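Local structure of shikimate 5-dehydrogenase (Thermus thermophilus, 2CY0) at the interface of chains A and B. The protein catalyses the reversible NADPH-linked reduction of 3-dehydroshikimate to shikimate, the fourth step of the seven-step pathway to chorismate, and acts as a homodimer. Sequence-based numbering; all coordinates share one arbitrary frame. Chains: chain A/B, shikimate 5-dehydrogenase.

The interface of chains A and B. Residues chain A 73, 75-77, 97; chain B 90-91, 93, 95.
Carboxylate oxygen OE1 of B:Glu91 reaches chain A through two waters: water 1, 2.9 Å from OE1, passes the link to the A:Ser75 hydroxyl, and water 2, 2.8 Å from OE1, passes it to A:Glu77 OE1. Water 2 also takes the N-H of B:Arg93 NE along an almost straight line (177° at H), so that one water ties both carboxylates to the guanidinium group. The same arginine forms a salt bridge from NH2 to A:Glu77 OE2, 3.3 Å away; as a hydrogen bond it is weak, with the carboxylate turned steeply against the guanidinium plane. A:Pro76 CG lies over one guanidinium face, toward its rim. A:Glu77 OE2 and B:Glu91 OE1 lie 4.3 Å apart; the nearby guanidinium and the bridging water probably soften the repulsion.

Beside this polar cluster the contact is mostly aromatic and aliphatic. B:Phe95 points its CE1-CZ edge at one face of the A:Trp73 indole, with CE1 over the centre and the ring planes 88° apart. The tryptophan CG stands anti to its backbone N (chi1 -175°), which carries the indole toward chain B, while the backbone N of A:Ser75 lies against the other face. B:Arg93 CG lies 3.8 Å from A:Trp73 CH2, and the bend at chi2 then turns the chain toward A:Pro76. The carboxylate of B:Glu91 stands nearly upright to the A:Phe97 ring near CD2.

This patch and its symmetry twin help join the homodimer's subunits: side chains from the end of strand 86-90, the following turn and strand 93-97 of chain B meet strand 73-74, helix 76-81 and the end of strand 93-97 of chain A. B:Val90 CG1 packs 3.3 Å from A:Phe97 CE2.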
# COMPACT_ATOMS: atom_id res chain seq x y z
N TRP A 73 2.92 -10.07 1.97
CA TRP A 73 4.10 -9.74 1.18
C TRP A 73 5.14 -9.07 2.08
O TRP A 73 4.79 -8.35 3.01
CB TRP A 73 3.71 -8.78 0.06
CG TRP A 73 4.80 -8.45 -0.92
CD1 TRP A 73 5.09 -9.12 -2.08
CD2 TRP A 73 5.68 -7.31 -0.89
NE1 TRP A 73 6.08 -8.46 -2.77
CE2 TRP A 73 6.45 -7.35 -2.07
CE3 TRP A 73 5.87 -6.26 0.02
CZ2 TRP A 73 7.42 -6.37 -2.36
CZ3 TRP A 73 6.83 -5.29 -0.27
CH2 TRP A 73 7.59 -5.35 -1.46
N SER A 75 9.01 -7.07 1.58
CA SER A 75 9.98 -6.54 0.63
C SER A 75 11.28 -7.33 0.63
O SER A 75 11.64 -7.96 1.62
CB SER A 75 10.31 -5.08 0.97
OG SER A 75 11.13 -5.03 2.13
N PRO A 76 12.00 -7.30 -0.50
CA PRO A 76 13.27 -8.02 -0.62
C PRO A 76 14.25 -7.62 0.49
O PRO A 76 14.92 -8.47 1.07
CB PRO A 76 13.76 -7.60 -2.01
CG PRO A 76 12.48 -7.44 -2.77
CD PRO A 76 11.62 -6.68 -1.78
N GLU A 77 14.31 -6.32 0.78
CA GLU A 77 15.20 -5.81 1.82
C GLU A 77 14.76 -6.26 3.21
O GLU A 77 15.57 -6.74 4.00
CB GLU A 77 15.25 -4.27 1.78
CG GLU A 77 15.63 -3.71 0.42
CD GLU A 77 14.42 -3.50 -0.48
OE1 GLU A 77 13.45 -4.29 -0.39
OE2 GLU A 77 14.46 -2.55 -1.29
N PHE A 97 7.60 -3.73 5.15
CA PHE A 97 8.78 -3.05 4.62
C PHE A 97 9.74 -2.74 5.77
O PHE A 97 9.39 -2.91 6.95
CB PHE A 97 8.42 -1.71 3.96
CG PHE A 97 7.38 -1.81 2.87
CD1 PHE A 97 6.03 -1.91 3.19
CD2 PHE A 97 7.76 -1.80 1.53
CE1 PHE A 97 5.07 -2.00 2.18
CE2 PHE A 97 6.80 -1.89 0.52
CZ PHE A 97 5.46 -1.99 0.85
N VAL B 90 5.08 1.42 -4.43
CA VAL B 90 5.70 1.67 -3.14
C VAL B 90 7.12 1.14 -3.18
O VAL B 90 7.33 -0.03 -3.46
CB VAL B 90 4.92 0.95 -2.03
CG1 VAL B 90 5.74 0.93 -0.80
CG2 VAL B 90 3.60 1.65 -1.77
N GLU B 91 8.08 2.00 -2.87
CA GLU B 91 9.50 1.62 -2.88
C GLU B 91 9.92 0.99 -4.20
O GLU B 91 10.73 0.06 -4.23
CB GLU B 91 9.80 0.65 -1.73
CG GLU B 91 10.44 1.31 -0.51
CD GLU B 91 10.64 0.34 0.64
OE1 GLU B 91 10.88 -0.86 0.38
OE2 GLU B 91 10.58 0.77 1.81
N ARG B 93 8.27 -0.90 -5.99
CA ARG B 93 7.56 -2.15 -6.23
C ARG B 93 6.14 -1.85 -6.70
O ARG B 93 5.56 -0.82 -6.33
CB ARG B 93 7.51 -2.99 -4.96
CG ARG B 93 8.83 -3.08 -4.20
CD ARG B 93 9.93 -3.73 -5.03
NE ARG B 93 11.18 -3.77 -4.29
CZ ARG B 93 12.34 -4.22 -4.78
NH1 ARG B 93 12.42 -4.67 -6.02
NH2 ARG B 93 13.43 -4.20 -4.01
N PHE B 95 2.14 -3.24 -7.03
CA PHE B 95 1.13 -4.15 -6.50
C PHE B 95 -0.17 -3.98 -7.31
O PHE B 95 -0.58 -2.84 -7.58
CB PHE B 95 0.86 -3.84 -5.03
CG PHE B 95 2.05 -4.00 -4.15
CD1 PHE B 95 2.51 -5.26 -3.80
CD2 PHE B 95 2.73 -2.89 -3.67
CE1 PHE B 95 3.63 -5.41 -2.97
CE2 PHE B 95 3.85 -3.03 -2.84
CZ PHE B 95 4.29 -4.30 -2.50
O HOH W 1 11.67 -2.41 2.67
O HOH W 2 11.21 -2.74 -1.62
O HOH W 3 13.63 -0.92 -3.27